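Local coordinates for octaprenyl-diphosphate synthase (PDB 4JXN), which probably catalyses the elongation of farnesyl diphosphate with five isopentenyl diphosphates to octaprenyl diphosphate, a precursor of the side chain of isoprenoid quinones, at residues Ala299-Ala303 with Val329-Ile333; Tyr209-Leu213 with Leu322-Ala326. All coordinates share one frame; numbering follows the deposited sequence.

Interaction 1: residues Ala299-Ala303 with Val329-Ile333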
ATOM      1  N   ALA A 299      -0.388  22.569  21.978  1.00 44.76           N
ATOM      2  CA  ALA A 299      -1.352  21.490  22.232  1.00 50.40           C
ATOM      3  C   ALA A 299      -2.736  22.020  22.647  1.00 41.36           C
ATOM      4  O   ALA A 299      -3.741  21.712  22.013  1.00 57.01           O
ATOM      5  CB  ALA A 299      -0.830  20.535  23.287  1.00 56.06           C
ATOM      6  N   ARG A 300      -2.774  22.816  23.708  1.00 55.56           N
ATOM      7  CA  ARG A 300      -4.040  23.336  24.226  1.00 53.93           C
ATOM      8  C   ARG A 300      -4.780  24.208  23.193  1.00 46.63           C
ATOM      9  O   ARG A 300      -6.016  24.183  23.100  1.00 64.45           O
ATOM     10  CB  ARG A 300      -3.797  24.102  25.530  1.00 66.85           C
ATOM     11  CG  ARG A 300      -3.363  23.207  26.691  1.00 60.47           C
ATOM     12  CD  ARG A 300      -3.362  23.953  28.019  1.00 68.52           C
ATOM     13  NE  ARG A 300      -2.131  24.713  28.212  1.00116.95           N
ATOM     14  CZ  ARG A 300      -1.076  24.292  28.906  1.00 69.33           C
ATOM     15  NH1 ARG A 300      -1.082  23.104  29.506  1.00 77.96           N
ATOM     16  NH2 ARG A 300      -0.000  25.067  29.001  1.00 72.57           N
ATOM     17  N   THR A 301      -4.007  24.939  22.390  1.00 56.11           N
ATOM     18  CA  THR A 301      -4.546  25.879  21.405  1.00 51.05           C
ATOM     19  C   THR A 301      -5.216  25.165  20.225  1.00 80.65           C
ATOM     20  O   THR A 301      -6.283  25.561  19.747  1.00 47.71           O
ATOM     21  CB  THR A 301      -3.426  26.822  20.913  1.00 62.44           C
ATOM     22  OG1 THR A 301      -3.039  27.695  21.984  1.00 63.57           O
ATOM     23  CG2 THR A 301      -3.867  27.641  19.724  1.00 56.68           C
ATOM     24  N   GLN A 302      -4.575  24.113  19.749  1.00 38.03           N
ATOM     25  CA  GLN A 302      -5.162  23.275  18.717  1.00 78.92           C
ATOM     26  C   GLN A 302      -6.405  22.544  19.208  1.00 59.43           C
ATOM     27  O   GLN A 302      -7.384  22.420  18.484  1.00 57.46           O
ATOM     28  CB  GLN A 302      -4.142  22.271  18.248  1.00 47.75           C
ATOM     29  CG  GLN A 302      -2.984  22.920  17.521  1.00 61.88           C
ATOM     30  CD  GLN A 302      -3.285  23.156  16.057  1.00 53.86           C
ATOM     31  OE1 GLN A 302      -4.297  22.690  15.527  1.00 64.37           O
ATOM     32  NE2 GLN A 302      -2.393  23.861  15.389  1.00 68.99           N
ATOM     33  N   ALA A 303      -6.362  22.052  20.436  1.00 48.58           N
ATOM     34  CA  ALA A 303      -7.539  21.429  21.041  1.00 44.30           C
ATOM     35  C   ALA A 303      -8.722  22.401  21.176  1.00 60.86           C
ATOM     36  O   ALA A 303      -9.878  22.011  21.019  1.00 52.95           O
ATOM     37  CB  ALA A 303      -7.185  20.843  22.389  1.00 52.29           C
ATOM     38  N   VAL A 329      -8.200  14.628  24.993  1.00 63.86           N
ATOM     39  CA  VAL A 329      -6.902  14.475  24.336  1.00 48.79           C
ATOM     40  C   VAL A 329      -5.802  15.265  25.066  1.00 94.60           C
ATOM     41  O   VAL A 329      -4.663  14.822  25.123  1.00 69.14           O
ATOM     42  CB  VAL A 329      -6.951  14.860  22.840  1.00 55.90           C
ATOM     43  CG1 VAL A 329      -5.555  15.050  22.270  1.00 64.16           C
ATOM     44  CG2 VAL A 329      -7.687  13.790  22.044  1.00 59.35           C
ATOM     45  N   VAL A 330      -6.135  16.416  25.637  1.00 79.23           N
ATOM     46  CA  VAL A 330      -5.120  17.224  26.320  1.00 60.68           C
ATOM     47  C   VAL A 330      -5.145  17.112  27.851  1.00 67.65           C
ATOM     48  O   VAL A 330      -4.423  17.836  28.530  1.00 85.49           O
ATOM     49  CB  VAL A 330      -5.200  18.712  25.899  1.00 71.13           C
ATOM     50  CG1 VAL A 330      -4.677  18.880  24.478  1.00 58.95           C
ATOM     51  CG2 VAL A 330      -6.623  19.250  26.027  1.00 63.05           C
ATOM     52  N   GLU A 331      -5.940  16.197  28.400  1.00 86.86           N
ATOM     53  CA  GLU A 331      -6.073  16.103  29.862  1.00 71.77           C
ATOM     54  C   GLU A 331      -4.756  15.720  30.561  1.00 81.05           C
ATOM     55  O   GLU A 331      -4.496  16.173  31.677  1.00 70.69           O
ATOM     56  CB  GLU A 331      -7.188  15.131  30.265  1.00159.47           C
ATOM     57  CG  GLU A 331      -6.823  13.654  30.188  1.00133.13           C
ATOM     58  CD  GLU A 331      -7.838  12.779  30.887  1.00129.83           C
ATOM     59  OE1 GLU A 331      -8.300  11.802  30.262  1.00139.17           O
ATOM     60  OE2 GLU A 331      -8.173  13.075  32.061  1.00168.07           O
ATOM     61  N   ARG A 332      -3.930  14.907  29.897  1.00 61.11           N
ATOM     62  CA  ARG A 332      -2.664  14.428  30.468  1.00 85.70           C
ATOM     63  C   ARG A 332      -1.530  15.463  30.510  1.00113.78           C
ATOM     64  O   ARG A 332      -0.413  15.126  30.895  1.00 73.58           O
ATOM     65  CB  ARG A 332      -2.179  13.174  29.730  1.00 71.93           C
ATOM     66  CG  ARG A 332      -2.966  11.919  30.074  1.00 90.41           C
ATOM     67  CD  ARG A 332      -2.392  10.714  29.351  1.00 90.87           C
ATOM     68  NE  ARG A 332      -2.564  10.828  27.904  1.00 77.71           N
ATOM     69  CZ  ARG A 332      -1.993  10.034  26.999  1.00 90.83           C
ATOM     70  NH1 ARG A 332      -1.183   9.042  27.362  1.00 79.36           N
ATOM     71  NH2 ARG A 332      -2.232  10.239  25.711  1.00 69.55           N
ATOM     72  N   ILE A 333      -1.808  16.704  30.115  1.00 77.67           N
ATOM     73  CA  ILE A 333      -0.846  17.798  30.258  1.00 71.28           C
ATOM     74  C   ILE A 333      -1.485  18.939  31.040  1.00 70.66           C
ATOM     75  O   ILE A 333      -1.005  20.068  30.996  1.00 85.28           O
ATOM     76  CB  ILE A 333      -0.341  18.305  28.883  1.00 99.86           C
ATOM     77  CG1 ILE A 333      -1.498  18.855  28.032  1.00 69.09           C
ATOM     78  CG2 ILE A 333       0.374  17.180  28.146  1.00 82.06           C
ATOM     79  CD1 ILE A 333      -1.084  19.503  26.729  1.00 78.49           C
TER
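Val330 sets its two methyls against Ala303. Val330 CG1 lies 3.8 Å from Ala303 CB, and CG2 of the same valine is hardly farther from it, so the fork of the valine straddles one small methyl. Val330 CG1 also lies 3.9 Å from Ala299 O, part of the helix backbone. That oxygen already accepts the helical bond from Ala303 N, so the methyl simply packs beside it.

One turn back along helix 291-309, Ala299 meets a different partner. Ala299 CB touches Ile333 CD1 at 3.6 Å. Ile333 carries its CG1 branch between the backbone N and the carbonyl carbon (chi1 61°). An extended second torsion (174°) then sends CD1 forward to the alanine. A type I turn from Val330 to Ile333, with Ile333 N bonded to Val330 O, lets both side chains face the same helix.

Arg300 flanks this apolar patch on its exposed side. Arg300 CG passes 4.3 Å from Ile333 CD1. The chain bends at chi3 (-83°) and brings Arg300 NH1 to 3.4 Å from Ile333 O. The oxygen lies at the edge of the guanidinium, in its plane, but the angle is too poor for a hydrogen bond. The polar approach is therefore loose, and the contact rests on apolar packing of alanine, valine and isoleucine side chains.

The contact is structural packing in an all-helical isoprenoid synthase fold. It lays the end of helix 317-330, and the last modelled residues after it, against helix 291-309. Helix 200-224 borders both partners, with Ile219 touching Ala299 and Leu213 touching Val329.

Interaction 2: residues Tyr209-Leu213 with Leu322-Ala326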
ATOM      1  N   TYR A 209     -12.111  20.026  12.621  1.00 47.43           N
ATOM      2  CA  TYR A 209     -12.093  19.319  13.909  1.00 56.12           C
ATOM      3  C   TYR A 209     -11.037  18.209  13.963  1.00 54.13           C
ATOM      4  O   TYR A 209     -10.241  18.158  14.892  1.00 48.86           O
ATOM      5  CB  TYR A 209     -13.438  18.701  14.204  1.00 40.59           C
ATOM      6  CG  TYR A 209     -13.453  17.896  15.470  1.00 37.67           C
ATOM      7  CD1 TYR A 209     -13.564  18.512  16.697  1.00 42.63           C
ATOM      8  CD2 TYR A 209     -13.329  16.516  15.441  1.00 42.55           C
ATOM      9  CE1 TYR A 209     -13.551  17.784  17.873  1.00 38.46           C
ATOM     10  CE2 TYR A 209     -13.315  15.777  16.609  1.00 30.15           C
ATOM     11  CZ  TYR A 209     -13.428  16.417  17.828  1.00 42.93           C
ATOM     12  OH  TYR A 209     -13.446  15.686  19.003  1.00 49.08           O
ATOM     13  N   GLY A 210     -11.052  17.324  12.974  1.00 46.28           N
ATOM     14  CA  GLY A 210     -10.172  16.178  12.962  1.00 43.92           C
ATOM     15  C   GLY A 210      -8.715  16.564  12.758  1.00 63.85           C
ATOM     16  O   GLY A 210      -7.819  15.947  13.314  1.00 53.54           O
ATOM     17  N   ASP A 211      -8.472  17.591  11.958  1.00 58.00           N
ATOM     18  CA  ASP A 211      -7.111  18.054  11.725  1.00 52.81           C
ATOM     19  C   ASP A 211      -6.540  18.617  13.023  1.00 60.42           C
ATOM     20  O   ASP A 211      -5.474  18.198  13.486  1.00 48.22           O
ATOM     21  CB  ASP A 211      -7.081  19.095  10.596  1.00 66.34           C
ATOM     22  CG  ASP A 211      -5.701  19.717  10.397  1.00 69.64           C
ATOM     23  OD1 ASP A 211      -4.754  19.023   9.959  1.00 70.77           O
ATOM     24  OD2 ASP A 211      -5.568  20.926  10.668  1.00 55.62           O
ATOM     25  N   ALA A 212      -7.271  19.536  13.639  1.00 48.00           N
ATOM     26  CA  ALA A 212      -6.783  20.153  14.867  1.00 61.27           C
ATOM     27  C   ALA A 212      -6.640  19.120  15.970  1.00 72.81           C
ATOM     28  O   ALA A 212      -5.671  19.162  16.715  1.00 52.58           O
ATOM     29  CB  ALA A 212      -7.691  21.275  15.306  1.00 54.93           C
ATOM     30  N   LEU A 213      -7.597  18.197  16.066  1.00 61.85           N
ATOM     31  CA  LEU A 213      -7.546  17.141  17.079  1.00 49.41           C
ATOM     32  C   LEU A 213      -6.348  16.221  16.880  1.00 53.12           C
ATOM     33  O   LEU A 213      -5.780  15.736  17.853  1.00 43.12           O
ATOM     34  CB  LEU A 213      -8.822  16.289  17.071  1.00 58.90           C
ATOM     35  CG  LEU A 213      -8.994  15.240  18.186  1.00 58.36           C
ATOM     36  CD1 LEU A 213      -9.271  15.910  19.529  1.00 63.43           C
ATOM     37  CD2 LEU A 213     -10.091  14.237  17.849  1.00 75.28           C
ATOM     38  N   LEU A 322     -17.670  15.003  21.054  1.00 46.40           N
ATOM     39  CA  LEU A 322     -16.494  15.472  20.315  1.00 58.56           C
ATOM     40  C   LEU A 322     -15.787  16.648  20.987  1.00 43.78           C
ATOM     41  O   LEU A 322     -14.578  16.838  20.808  1.00 57.36           O
ATOM     42  CB  LEU A 322     -16.904  15.879  18.903  1.00 42.17           C
ATOM     43  CG  LEU A 322     -17.348  14.788  17.908  1.00 52.65           C
ATOM     44  CD1 LEU A 322     -17.354  15.346  16.500  1.00 77.21           C
ATOM     45  CD2 LEU A 322     -16.472  13.547  17.967  1.00 58.77           C
ATOM     46  N   VAL A 323     -16.560  17.446  21.720  1.00 55.07           N
ATOM     47  CA  VAL A 323     -16.040  18.541  22.546  1.00 45.41           C
ATOM     48  C   VAL A 323     -15.244  17.956  23.713  1.00 45.78           C
ATOM     49  O   VAL A 323     -14.068  18.269  23.880  1.00 60.91           O
ATOM     50  CB  VAL A 323     -17.192  19.451  23.049  1.00 78.88           C
ATOM     51  CG1 VAL A 323     -16.686  20.495  24.034  1.00 50.68           C
ATOM     52  CG2 VAL A 323     -17.909  20.123  21.873  1.00 52.96           C
ATOM     53  N   ASP A 324     -15.890  17.078  24.486  1.00 45.32           N
ATOM     54  CA  ASP A 324     -15.241  16.334  25.564  1.00 67.37           C
ATOM     55  C   ASP A 324     -13.963  15.625  25.088  1.00 51.64           C
ATOM     56  O   ASP A 324     -12.969  15.576  25.809  1.00 69.28           O
ATOM     57  CB  ASP A 324     -16.211  15.303  26.171  1.00 83.22           C
ATOM     58  CG  ASP A 324     -17.447  15.943  26.813  1.00113.99           C
ATOM     59  OD1 ASP A 324     -17.392  17.133  27.185  1.00 65.91           O
ATOM     60  OD2 ASP A 324     -18.481  15.251  26.952  1.00 76.78           O
ATOM     61  N   LEU A 325     -14.004  15.079  23.876  1.00 56.09           N
ATOM     62  CA  LEU A 325     -12.853  14.390  23.293  1.00 59.31           C
ATOM     63  C   LEU A 325     -11.703  15.356  23.121  1.00 61.43           C
ATOM     64  O   LEU A 325     -10.550  14.989  23.318  1.00 51.91           O
ATOM     65  CB  LEU A 325     -13.221  13.778  21.932  1.00 49.45           C
ATOM     66  CG  LEU A 325     -12.144  12.946  21.219  1.00 76.87           C
ATOM     67  CD1 LEU A 325     -11.472  11.921  22.129  1.00 50.06           C
ATOM     68  CD2 LEU A 325     -12.778  12.246  20.026  1.00 55.40           C
ATOM     69  N   ALA A 326     -12.018  16.591  22.742  1.00 58.79           N
ATOM     70  CA  ALA A 326     -10.982  17.606  22.528  1.00 44.85           C
ATOM     71  C   ALA A 326     -10.270  17.924  23.850  1.00 51.63           C
ATOM     72  O   ALA A 326      -9.044  18.055  23.895  1.00 58.51           O
ATOM     73  CB  ALA A 326     -11.583  18.862  21.916  1.00 72.31           C
TER
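Tyr209 reaches across to Leu322 with its ring and its hydroxyl. CG stands anti to the backbone N (chi1 177°), which carries the ring out from helix 200-224. Leu322 CD1 lies over one face of the Tyr209 ring, 4.1 Å above the plane and offset toward the rim. Tyr209 CZ also packs 3.7 Å from Leu322 CB. At the end of the ring, OH donates a hydrogen bond to Leu322 O. Tyr209 OH lies only 2.4 Å from Leu322 O, which is very short, and the exact value is doubtful. Leu325 adds apolar cover, with Leu325 CB 3.5 Å from Tyr209 OH.

One turn later, Leu213 continues the contact. Leu213 CD1 packs 3.8 Å from Ala326 CA, against the helix backbone. Leu213 CD2 meets Leu325 CD2 at 4.0 Å, the two side chains crossing at about a right angle. Helices 200-224 and 317-330 run nearly parallel here, with the short segments at 18° and their axes 11.5 Å apart. Leu61 of helix 57-68 touches Tyr209, Leu213 and Leu325.

A phenylalanine in place of Tyr209 would probably leave Leu322 O without its partner from the other helix.

As modelled, Leu322 O takes both the helical bond from Ala326 N and the short bond from Tyr209 OH, so the buried phenol hydroxyl gains an acceptor within a largely apolar interface.

Overall arrangement
Following the chain from the N terminus, residues 209-213 of helix 200-224 come first. Then come 299-303 on helix 291-309, 322-326 on helix 317-330 and, at the C-terminal end, 329-333. Interaction 2 closes a long loop of 108 residues, and interaction 1 closes a short one of 25. Their segments alternate, so the loops cross rather than nest. Helix 317-330 is common to both: one contact ties it to helix 200-224, the other to helix 291-309. The centres lie about 10 Å apart, and the contacts touch through Val329 on Leu213, Ala303 on Ala326 and Gln302 on Ala212. Together they join three helices into one packed group.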